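Local coordinates for ABC transporter binding protein AcbH (PDB 3OO8) that acts as the extracellular solute receptor of an ABC transporter, binding beta-D-galactopyranose with an exclusive substrate preference, at residues R93-A98 with L210-V215; S366-Q369 with R373-V376; F370-R373 with M379-A382; I384-Q389 with Q403-D408. The protein carries 2 engineered substitutions. All blocks are in the same frame, centred on the assembly; numbering follows the deposited sequence.

Contact 1. Residues R93-A98 with L210-V215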
loop_
_atom_site.group_PDB
_atom_site.type_symbol
_atom_site.label_atom_id
_atom_site.label_comp_id
_atom_site.label_asym_id
_atom_site.label_seq_id
_atom_site.Cartn_x
_atom_site.Cartn_y
_atom_site.Cartn_z
ATOM N N ARG A 93 9.135 -6.691 -6.724
ATOM C CA ARG A 93 10.078 -7.756 -6.339
ATOM C C ARG A 93 9.450 -9.151 -6.384
ATOM O O ARG A 93 10.073 -10.120 -6.873
ATOM C CB ARG A 93 10.733 -7.416 -5.015
ATOM C CG ARG A 93 11.684 -6.237 -5.182
ATOM C CD ARG A 93 12.820 -6.309 -4.204
ATOM N NE ARG A 93 12.489 -5.626 -2.956
ATOM C CZ ARG A 93 13.308 -5.566 -1.912
ATOM N NH1 ARG A 93 12.940 -4.908 -0.818
ATOM N NH2 ARG A 93 14.489 -6.174 -1.971
ATOM N N LEU A 94 8.191 -9.261 -5.955
ATOM C CA LEU A 94 7.494 -10.544 -6.070
ATOM C C LEU A 94 7.568 -10.992 -7.521
ATOM O O LEU A 94 7.905 -12.148 -7.819
ATOM C CB LEU A 94 6.009 -10.389 -5.714
ATOM C CG LEU A 94 5.109 -11.615 -5.969
ATOM C CD1 LEU A 94 5.536 -12.752 -5.029
ATOM C CD2 LEU A 94 3.631 -11.270 -5.710
ATOM N N GLN A 95 7.202 -10.090 -8.432
ATOM C CA GLN A 95 7.201 -10.474 -9.844
ATOM C C GLN A 95 8.605 -10.742 -10.387
ATOM O O GLN A 95 8.772 -11.612 -11.245
ATOM C CB GLN A 95 6.429 -9.461 -10.698
ATOM C CG GLN A 95 4.939 -9.404 -10.306
ATOM C CD GLN A 95 4.077 -8.708 -11.300
ATOM O OE1 GLN A 95 4.455 -7.670 -11.837
ATOM N NE2 GLN A 95 2.910 -9.289 -11.589
ATOM N N PHE A 96 9.592 -10.014 -9.877
ATOM C CA PHE A 96 10.989 -10.192 -10.287
ATOM C C PHE A 96 11.464 -11.586 -9.867
ATOM O O PHE A 96 12.015 -12.327 -10.686
ATOM C CB PHE A 96 11.883 -9.128 -9.643
ATOM C CG PHE A 96 13.327 -9.208 -10.058
ATOM C CD1 PHE A 96 13.751 -8.600 -11.234
ATOM C CD2 PHE A 96 14.248 -9.883 -9.284
ATOM C CE1 PHE A 96 15.074 -8.674 -11.635
ATOM C CE2 PHE A 96 15.591 -9.948 -9.668
ATOM C CZ PHE A 96 15.994 -9.348 -10.851
ATOM N N PHE A 97 11.225 -11.955 -8.611
ATOM C CA PHE A 97 11.663 -13.257 -8.148
ATOM C C PHE A 97 10.955 -14.378 -8.864
ATOM O O PHE A 97 11.610 -15.366 -9.203
ATOM C CB PHE A 97 11.577 -13.396 -6.633
ATOM C CG PHE A 97 12.293 -12.310 -5.884
ATOM C CD1 PHE A 97 13.565 -11.919 -6.260
ATOM C CD2 PHE A 97 11.707 -11.702 -4.780
ATOM C CE1 PHE A 97 14.237 -10.920 -5.568
ATOM C CE2 PHE A 97 12.381 -10.704 -4.078
ATOM C CZ PHE A 97 13.641 -10.317 -4.478
ATOM N N ALA A 98 9.649 -14.230 -9.104
ATOM C CA ALA A 98 8.866 -15.236 -9.842
ATOM C C ALA A 98 9.395 -15.366 -11.272
ATOM O O ALA A 98 9.501 -16.470 -11.797
ATOM C CB ALA A 98 7.354 -14.891 -9.869
ATOM N N LEU A 210 4.660 2.472 -16.049
ATOM C CA LEU A 210 5.623 3.492 -15.672
ATOM C C LEU A 210 6.562 2.958 -14.585
ATOM O O LEU A 210 7.778 3.141 -14.647
ATOM C CB LEU A 210 4.923 4.774 -15.184
ATOM C CG LEU A 210 5.842 5.951 -14.821
ATOM C CD1 LEU A 210 6.627 6.471 -16.028
ATOM C CD2 LEU A 210 5.077 7.096 -14.154
ATOM N N MET A 211 5.983 2.270 -13.593
ATOM C CA MET A 211 6.785 1.651 -12.542
ATOM C C MET A 211 7.794 0.671 -13.077
ATOM O O MET A 211 8.886 0.599 -12.528
ATOM C CB MET A 211 5.896 0.951 -11.516
ATOM C CG MET A 211 5.082 1.964 -10.704
ATOM S SD MET A 211 5.814 3.318 -9.781
ATOM C CE MET A 211 5.798 4.674 -10.942
ATOM N N LYS A 212 7.405 -0.096 -14.087
ATOM C CA LYS A 212 8.291 -1.108 -14.690
ATOM C C LYS A 212 9.221 -0.514 -15.769
ATOM O O LYS A 212 10.093 -1.212 -16.303
ATOM C CB LYS A 212 7.473 -2.260 -15.216
ATOM C CG LYS A 212 6.783 -3.092 -14.094
ATOM C CD LYS A 212 5.953 -4.200 -14.670
ATOM C CE LYS A 212 5.334 -5.061 -13.580
ATOM N NZ LYS A 212 6.343 -5.665 -12.631
ATOM N N HIS A 213 9.098 0.794 -15.990
ATOM C CA HIS A 213 9.799 1.509 -17.074
ATOM C C HIS A 213 9.463 0.986 -18.489
ATOM O O HIS A 213 10.304 1.026 -19.405
ATOM C CB HIS A 213 11.307 1.553 -16.835
ATOM C CG HIS A 213 12.025 2.569 -17.665
ATOM N ND1 HIS A 213 11.663 3.901 -17.702
ATOM C CD2 HIS A 213 13.096 2.445 -18.483
ATOM C CE1 HIS A 213 12.470 4.552 -18.522
ATOM N NE2 HIS A 213 13.348 3.691 -19.008
ATOM N N GLU A 214 8.227 0.535 -18.667
ATOM C CA GLU A 214 7.654 0.201 -19.965
ATOM C C GLU A 214 7.168 1.454 -20.694
ATOM O O GLU A 214 6.947 1.448 -21.905
ATOM C CB GLU A 214 6.550 -0.850 -19.811
ATOM C CG GLU A 214 7.183 -2.142 -19.360
ATOM C CD GLU A 214 6.217 -3.138 -18.783
ATOM O OE1 GLU A 214 5.001 -2.853 -18.731
ATOM O OE2 GLU A 214 6.706 -4.205 -18.343
ATOM N N VAL A 215 7.039 2.532 -19.928
ATOM C CA VAL A 215 6.735 3.870 -20.437
ATOM C C VAL A 215 7.824 4.762 -19.793
ATOM O O VAL A 215 8.202 4.565 -18.643
ATOM C CB VAL A 215 5.301 4.297 -19.948
ATOM C CG1 VAL A 215 5.134 5.808 -19.913
ATOM C CG2 VAL A 215 4.218 3.610 -20.799
#
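Gln95 of helix 92-99 and Lys212 in the last turn of helix 204-212 meet at the surface of a class 2 solute-binding-protein fold, where they appear to bridge the two lobes of the fold. The contact is small, burying 67 Å² in all, and one hydrogen bond carries it. Lys212 NZ donates to Gln95 OE1 over 2.9 Å; the nitrogen lies in the carbonyl plane, and the C=O...donor angle is 156°, so the ammonium faces the end of the oxygen and not the amide face. Around this bond, Lys212 CE approaches the same OE1 at 3.3 Å.

The two chains cross at about a right angle. Gln95 reaches out extended beyond CG, whereas Lys212 runs straight as far as CE and then bends at its last torsion (chi4 -57°), a turn that sets the ammonium against the oxygen. The other end of the amide is also held, because Gln95 NE2 bonds to the backbone O of Lys126. Just after Lys212, His213 leaves the helix with positive phi in a Schellman motif, its N bonded back to Leu210 O at 3.0 Å.

Pairing a cation with a neutral amide gives a directional bond without a partner charge. The ammonium probably polarises the carboxamide and strengthens NE2 as a donor. If the lobes close on ligand as class 2 binding proteins generally do, a single polar link of this kind could be made or broken at little cost.

Contact 2. Residues S366-Q369 with R373-V376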
loop_
_atom_site.group_PDB
_atom_site.type_symbol
_atom_site.label_atom_id
_atom_site.label_comp_id
_atom_site.label_asym_id
_atom_site.label_seq_id
_atom_site.Cartn_x
_atom_site.Cartn_y
_atom_site.Cartn_z
ATOM N N SER A 366 -8.515 -2.840 -8.982
ATOM C CA SER A 366 -7.107 -3.228 -8.801
ATOM C C SER A 366 -6.530 -2.370 -7.703
ATOM O O SER A 366 -6.970 -1.230 -7.522
ATOM C CB SER A 366 -6.277 -2.936 -10.060
ATOM O OG SER A 366 -6.687 -3.772 -11.129
ATOM N N VAL A 367 -5.563 -2.906 -6.961
ATOM C CA VAL A 367 -4.880 -2.074 -5.968
ATOM C C VAL A 367 -3.396 -2.085 -6.255
ATOM O O VAL A 367 -2.810 -3.137 -6.537
ATOM C CB VAL A 367 -5.136 -2.482 -4.473
ATOM C CG1 VAL A 367 -6.588 -2.176 -4.075
ATOM C CG2 VAL A 367 -4.735 -3.909 -4.193
ATOM N N SER A 368 -2.813 -0.892 -6.205
ATOM C CA SER A 368 -1.378 -0.766 -6.335
ATOM C C SER A 368 -0.774 -0.885 -4.926
ATOM O O SER A 368 -1.518 -1.006 -3.945
ATOM C CB SER A 368 -1.050 0.526 -7.087
ATOM O OG SER A 368 -1.698 1.635 -6.448
ATOM N N GLN A 369 0.556 -0.855 -4.815
ATOM C CA GLN A 369 1.197 -1.277 -3.565
ATOM C C GLN A 369 2.082 -0.196 -2.961
ATOM O O GLN A 369 2.884 -0.515 -2.076
ATOM C CB GLN A 369 2.115 -2.458 -3.871
ATOM C CG GLN A 369 1.389 -3.653 -4.491
ATOM C CD GLN A 369 0.226 -4.139 -3.614
ATOM O OE1 GLN A 369 0.384 -4.339 -2.414
ATOM N NE2 GLN A 369 -0.932 -4.373 -4.226
ATOM N N ARG A 373 7.052 -0.153 -3.419
ATOM C CA ARG A 373 6.910 -1.584 -3.671
ATOM C C ARG A 373 6.568 -1.865 -5.115
ATOM O O ARG A 373 6.814 -2.979 -5.596
ATOM C CB ARG A 373 5.821 -2.173 -2.755
ATOM C CG ARG A 373 6.201 -2.146 -1.295
ATOM C CD ARG A 373 5.086 -2.772 -0.464
ATOM N NE ARG A 373 5.497 -2.968 0.929
ATOM C CZ ARG A 373 4.800 -3.699 1.804
ATOM N NH1 ARG A 373 3.694 -4.292 1.411
ATOM N NH2 ARG A 373 5.228 -3.867 3.054
ATOM N N ASP A 374 6.033 -0.882 -5.841
ATOM C CA ASP A 374 5.670 -1.155 -7.241
ATOM C C ASP A 374 6.816 -0.973 -8.239
ATOM O O ASP A 374 6.737 -1.460 -9.374
ATOM C CB ASP A 374 4.458 -0.315 -7.690
ATOM C CG ASP A 374 3.134 -0.904 -7.218
ATOM O OD1 ASP A 374 2.989 -2.151 -7.323
ATOM O OD2 ASP A 374 2.257 -0.103 -6.843
ATOM N N THR A 375 7.840 -0.235 -7.839
ATOM C CA THR A 375 9.030 -0.074 -8.680
ATOM C C THR A 375 10.222 -0.595 -7.891
ATOM O O THR A 375 10.077 -1.076 -6.753
ATOM C CB THR A 375 9.241 1.403 -9.146
ATOM O OG1 THR A 375 10.237 1.433 -10.184
ATOM C CG2 THR A 375 9.662 2.318 -7.996
ATOM N N VAL A 376 11.410 -0.553 -8.484
ATOM C CA VAL A 376 12.568 -0.950 -7.692
ATOM C C VAL A 376 12.998 0.126 -6.710
ATOM O O VAL A 376 12.788 1.322 -6.931
ATOM C CB VAL A 376 13.761 -1.414 -8.540
ATOM C CG1 VAL A 376 13.305 -2.375 -9.634
ATOM C CG2 VAL A 376 14.461 -0.232 -9.139
HETATM O O HOH W 1 2.860 -4.823 -1.284
#
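Gln369 and Asp374 face each other across a tight strand-to-helix turn: the short, weakly bonded strand 366-368, which runs parallel to strand 295-297, gives way to the short helix 371-374, which carries Arg373 of the beta-D-galactose site. The direct hydrogen bond is Gln369 N to Asp374 OD2, 2.8 Å long and nearly straight at 173°. The donor comes in on the syn side of the carboxylate but 33° out of its plane. Putting an alanine at Asp374 removes this acceptor, and the buried N-H of Gln369 would probably be left without its mate, freeing the turn to shift.

Packing surrounds the bond. Asp374 OD1 lies 3.6 Å from Gln369 CB, and OD2 is 3.4 Å from Ser368 CB. The glutamine chain folds at chi2 (-56°), turning its end away from the aspartate, and its amide stands almost perpendicular to the carboxylate.

Water-mediated and outside bonds hold the polar ends. One water lies 2.8 Å from Gln369 OE1, probably donating to it, and accepts from Arg373 NH1 at 2.9 Å. Gln369 OE1 also takes the N-H of Thr300, while Arg373 NH1 forms a salt bridge with Asp301 and Ser368 OG bonds to Asp297.

Beside this network, the buried Gln369 O has no polar partner in the model; it rests against the aliphatic part of Arg373, 3.4 Å from CB and 3.5 Å from CD.

Contact 3. Residues F370-R373 with M379-A382. Engineered in segment 370-373: Glu372 (natural residue Asp).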
loop_
_atom_site.group_PDB
_atom_site.type_symbol
_atom_site.label_atom_id
_atom_site.label_comp_id
_atom_site.label_asym_id
_atom_site.label_seq_id
_atom_site.Cartn_x
_atom_site.Cartn_y
_atom_site.Cartn_z
ATOM N N PHE A 370 1.899 1.044 -3.435
ATOM C CA PHE A 370 2.732 2.230 -3.086
ATOM C C PHE A 370 4.005 2.210 -3.919
ATOM O O PHE A 370 4.537 1.151 -4.221
ATOM C CB PHE A 370 3.016 2.336 -1.579
ATOM C CG PHE A 370 3.670 3.640 -1.177
ATOM C CD1 PHE A 370 2.960 4.843 -1.181
ATOM C CD2 PHE A 370 4.991 3.637 -0.748
ATOM C CE1 PHE A 370 3.583 6.038 -0.783
ATOM C CE2 PHE A 370 5.602 4.830 -0.354
ATOM C CZ PHE A 370 4.892 6.017 -0.377
ATOM N N MET A 371 4.475 3.387 -4.313
ATOM C CA MET A 371 5.618 3.444 -5.236
ATOM C C MET A 371 6.828 2.643 -4.777
ATOM O O MET A 371 7.490 1.990 -5.585
ATOM C CB MET A 371 6.009 4.898 -5.512
ATOM C CG MET A 371 7.054 4.968 -6.639
ATOM S SD MET A 371 7.689 6.651 -6.908
ATOM C CE MET A 371 6.206 7.504 -7.468
ATOM N N GLU A 372 7.110 2.656 -3.481
ATOM C CA GLU A 372 8.261 1.919 -2.960
ATOM C C GLU A 372 8.239 0.402 -3.187
ATOM O O GLU A 372 9.300 -0.250 -3.130
ATOM C CB GLU A 372 8.422 2.208 -1.481
ATOM C CG GLU A 372 8.853 3.618 -1.225
ATOM C CD GLU A 372 10.310 3.736 -0.923
ATOM O OE1 GLU A 372 11.140 2.997 -1.529
ATOM O OE2 GLU A 372 10.601 4.579 -0.040
ATOM N N ARG A 373 7.052 -0.153 -3.419
ATOM C CA ARG A 373 6.910 -1.584 -3.671
ATOM C C ARG A 373 6.568 -1.865 -5.115
ATOM O O ARG A 373 6.814 -2.979 -5.596
ATOM C CB ARG A 373 5.821 -2.173 -2.755
ATOM C CG ARG A 373 6.201 -2.146 -1.295
ATOM C CD ARG A 373 5.086 -2.772 -0.464
ATOM N NE ARG A 373 5.497 -2.968 0.929
ATOM C CZ ARG A 373 4.800 -3.699 1.804
ATOM N NH1 ARG A 373 3.694 -4.292 1.411
ATOM N NH2 ARG A 373 5.228 -3.867 3.054
ATOM N N MET A 379 14.716 3.262 -7.906
ATOM C CA MET A 379 13.857 4.173 -8.706
ATOM C C MET A 379 12.962 4.994 -7.786
ATOM O O MET A 379 12.864 6.206 -7.922
ATOM C CB MET A 379 13.045 3.399 -9.749
ATOM C CG MET A 379 12.323 4.302 -10.795
ATOM S SD MET A 379 13.448 5.310 -11.801
ATOM C CE MET A 379 13.021 7.000 -11.329
ATOM N N ALA A 380 12.298 4.340 -6.832
ATOM C CA ALA A 380 11.537 5.123 -5.846
ATOM C C ALA A 380 12.380 6.128 -5.081
ATOM O O ALA A 380 11.925 7.250 -4.822
ATOM C CB ALA A 380 10.819 4.182 -4.877
ATOM N N ASN A 381 13.590 5.731 -4.691
ATOM C CA ASN A 381 14.448 6.660 -3.931
ATOM C C ASN A 381 14.861 7.853 -4.780
ATOM O O ASN A 381 14.927 8.993 -4.287
ATOM C CB ASN A 381 15.689 5.957 -3.380
ATOM C CG ASN A 381 15.349 5.031 -2.235
ATOM O OD1 ASN A 381 14.359 5.240 -1.528
ATOM N ND2 ASN A 381 16.150 3.981 -2.061
ATOM N N ALA A 382 15.056 7.621 -6.066
ATOM C CA ALA A 382 15.440 8.703 -6.969
ATOM C C ALA A 382 14.266 9.689 -7.068
ATOM O O ALA A 382 14.455 10.912 -7.147
ATOM C CB ALA A 382 15.797 8.119 -8.351
#
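Ala380, in the first turn of helix 377-392, puts its methyl against the short helix 371-374, and Met371 and Glu372 take it up in different ways. The backbones are close, with Glu372 CA and Ala380 CA 5.4 Å apart, a spacing that a small residue at this position allows.

The packed part is buried. Ala380 CB lies 3.9 Å from Glu372 CA and alongside the start of the methionine chain, 4.2 Å from Met371 CG and 4.0 Å from Met371 O. The methionine runs extended through chi1 and chi2, which carries its sulfur past the alanine; the side chain also packs on Leu191 and Phe194 of helix 191-201 and on Met383. The short helix is itself tied by Arg373 N bonding to Phe370 O at 2.9 Å.

Toward solvent the burial falls off. Glu372, an engineered replacement for the natural Asp, bends at chi2 (-101°, well off a staggered value), and this brings OE1 over the alanine methyl at 3.6 Å; the carboxylate end also touches Ile384. Beyond it stands the exposed Asn381: its OD1 is 3.9 Å from Glu372 OE1, and the amide is turned perpendicular to the carboxylate. The distance and the two facing oxygens make this pair a loose neighbourhood and not a bond.

The short helix 371-374 supplies residues of the galactose pocket, and helix 377-392 packs against it: Arg373 and the position of Glu372 belong to that site, and Phe370 stacks on Trp142, another of its residues.

Contact 4. Residues I384-Q389 with Q403-D408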
loop_
_atom_site.group_PDB
_atom_site.type_symbol
_atom_site.label_atom_id
_atom_site.label_comp_id
_atom_site.label_asym_id
_atom_site.label_seq_id
_atom_site.Cartn_x
_atom_site.Cartn_y
_atom_site.Cartn_z
ATOM N N ILE A 384 11.997 10.341 -4.795
ATOM C CA ILE A 384 11.842 11.135 -3.567
ATOM C C ILE A 384 12.420 12.529 -3.693
ATOM O O ILE A 384 11.749 13.524 -3.410
ATOM C CB ILE A 384 12.429 10.388 -2.359
ATOM C CG1 ILE A 384 11.507 9.207 -2.003
ATOM C CG2 ILE A 384 12.583 11.325 -1.166
ATOM C CD1 ILE A 384 12.020 8.295 -0.880
ATOM N N LYS A 385 13.682 12.607 -4.099
ATOM C CA LYS A 385 14.358 13.880 -4.171
ATOM C C LYS A 385 13.783 14.730 -5.293
ATOM O O LYS A 385 13.632 15.952 -5.146
ATOM C CB LYS A 385 15.861 13.658 -4.408
ATOM C CG LYS A 385 16.709 14.849 -4.043
ATOM C CD LYS A 385 18.200 14.586 -4.299
ATOM C CE LYS A 385 18.746 13.441 -3.452
ATOM N NZ LYS A 385 18.506 12.116 -4.098
ATOM N N LEU A 386 13.440 14.075 -6.404
ATOM C CA LEU A 386 12.924 14.832 -7.547
ATOM C C LEU A 386 11.556 15.422 -7.207
ATOM O O LEU A 386 11.236 16.526 -7.609
ATOM C CB LEU A 386 12.874 13.970 -8.825
ATOM C CG LEU A 386 14.258 13.516 -9.266
ATOM C CD1 LEU A 386 14.111 12.453 -10.370
ATOM C CD2 LEU A 386 15.071 14.723 -9.777
ATOM N N ILE A 387 10.745 14.686 -6.444
ATOM C CA ILE A 387 9.444 15.202 -6.049
ATOM C C ILE A 387 9.585 16.337 -5.049
ATOM O O ILE A 387 8.829 17.272 -5.097
ATOM C CB ILE A 387 8.481 14.076 -5.623
ATOM C CG1 ILE A 387 8.036 13.346 -6.896
ATOM C CG2 ILE A 387 7.303 14.626 -4.827
ATOM C CD1 ILE A 387 7.302 12.042 -6.661
ATOM N N GLN A 388 10.611 16.273 -4.201
ATOM C CA GLN A 388 10.882 17.389 -3.278
ATOM C C GLN A 388 11.264 18.632 -4.059
ATOM O O GLN A 388 10.836 19.752 -3.731
ATOM C CB GLN A 388 11.979 17.029 -2.285
ATOM C CG GLN A 388 11.471 16.180 -1.126
ATOM C CD GLN A 388 12.571 15.660 -0.252
ATOM O OE1 GLN A 388 13.725 15.537 -0.677
ATOM N NE2 GLN A 388 12.225 15.336 0.983
ATOM N N GLN A 389 12.020 18.427 -5.132
ATOM C CA GLN A 389 12.422 19.539 -5.991
ATOM C C GLN A 389 11.179 20.183 -6.644
ATOM O O GLN A 389 11.047 21.413 -6.688
ATOM C CB GLN A 389 13.474 19.057 -7.000
ATOM C CG GLN A 389 14.076 20.161 -7.848
ATOM C CD GLN A 389 15.258 19.677 -8.684
ATOM O OE1 GLN A 389 15.615 18.492 -8.661
ATOM N NE2 GLN A 389 15.854 20.595 -9.447
ATOM N N GLN A 403 11.268 15.388 -15.108
ATOM C CA GLN A 403 11.047 14.316 -16.064
ATOM C C GLN A 403 12.344 13.801 -16.673
ATOM O O GLN A 403 12.518 12.577 -16.839
ATOM C CB GLN A 403 10.031 14.693 -17.144
ATOM C CG GLN A 403 8.605 14.876 -16.591
ATOM C CD GLN A 403 7.556 14.924 -17.692
ATOM O OE1 GLN A 403 7.196 13.890 -18.308
ATOM N NE2 GLN A 403 7.045 16.113 -17.948
ATOM N N LYS A 404 13.222 14.728 -17.060
ATOM C CA LYS A 404 14.491 14.333 -17.651
ATOM C C LYS A 404 15.346 13.586 -16.628
ATOM O O LYS A 404 15.872 12.495 -16.919
ATOM C CB LYS A 404 15.248 15.533 -18.240
ATOM C CG LYS A 404 16.714 15.195 -18.510
ATOM C CD LYS A 404 17.439 16.309 -19.234
ATOM C CE LYS A 404 17.052 16.355 -20.718
ATOM N NZ LYS A 404 17.451 15.105 -21.469
ATOM N N SER A 405 15.460 14.154 -15.424
ATOM C CA SER A 405 16.248 13.505 -14.375
ATOM C C SER A 405 15.725 12.111 -14.017
ATOM O O SER A 405 16.486 11.149 -13.862
ATOM C CB SER A 405 16.336 14.367 -13.129
ATOM O OG SER A 405 17.041 15.577 -13.374
ATOM N N ALA A 406 14.406 11.985 -13.932
ATOM C CA ALA A 406 13.817 10.682 -13.613
ATOM C C ALA A 406 14.062 9.659 -14.720
ATOM O O ALA A 406 14.413 8.513 -14.429
ATOM C CB ALA A 406 12.300 10.859 -13.356
ATOM N N GLU A 407 13.919 10.076 -15.973
ATOM C CA GLU A 407 14.129 9.160 -17.085
ATOM C C GLU A 407 15.588 8.718 -17.162
ATOM O O GLU A 407 15.873 7.552 -17.458
ATOM C CB GLU A 407 13.698 9.807 -18.405
ATOM C CG GLU A 407 13.907 8.914 -19.632
ATOM C CD GLU A 407 13.332 7.506 -19.511
ATOM O OE1 GLU A 407 12.435 7.241 -18.668
ATOM O OE2 GLU A 407 13.779 6.631 -20.293
ATOM N N ASP A 408 16.502 9.642 -16.921
ATOM C CA ASP A 408 17.916 9.292 -17.002
ATOM C C ASP A 408 18.257 8.305 -15.891
ATOM O O ASP A 408 19.032 7.363 -16.105
ATOM C CB ASP A 408 18.805 10.528 -16.954
ATOM C CG ASP A 408 18.703 11.382 -18.217
ATOM O OD1 ASP A 408 18.184 10.911 -19.247
ATOM O OD2 ASP A 408 19.226 12.506 -18.166
HETATM O O HOH W 2 17.158 17.334 -11.167
#
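Leu386 of helix 377-392 reaches across to Ser405 and Ala406 of helix 396-413; together the two form an antiparallel helical hairpin near the C-terminus, with Leu386 CA and Ala406 CA 7.4 Å apart.

The leucine straddles its partners through its two branches. With CG beside the backbone N (chi1 -63°) and chi2 at 169°, the fork opens toward the other helix: CD1 rests 3.6 Å from Ala406 N and 3.8 Å from Ala406 CB, and CD2 touches Ser405 CB at 3.6 Å. A methyl thus lies against the backbone itself, which the small side chains of Ser405 and Ala406 allow. The same leucine also packs on Val402, one turn earlier. Trimming Leu386 to an alanine takes away both methyl branches, and a gap would probably open between the helices over Ser405 and Ala406.

Polar groups flank the leucine. Ser405 OG sits anti to the carbonyl carbon and bonds both a water and the backbone O of Thr401 in its own helix, the latter its strongest partner. Gln389, one turn on from Leu386, extends fully: CG is anti to the backbone N (chi1 -174°) and the chain stays straight at chi2, which brings the amide toward the serine without touching it. That single water spans the remaining distance, donating to Gln389 OE1 at 3.2 Å and lying 2.8 Å from Ser405 OG.

Contact 1 closes along the chain before the others open; contacts 2 and 3 start from the same stretch and share Arg373 and helix 371-374, and contact 4 follows on helix 377-392, which contact 3 also uses. Between centres, contacts 1 and 2 lie about 9 Å apart, as do 2 and 3, while contact 4 is about 12 Å from contact 3 and about 19 Å from contacts 1 and 2. Direct touches join the series: Met211 O probably bonds to Thr375 OG1, and Met379 CE packs on Ala406 O. The chain passes from the probable interlobe surface, through galactose-site residues, to the C-terminal hairpin, successive elements packing on one another.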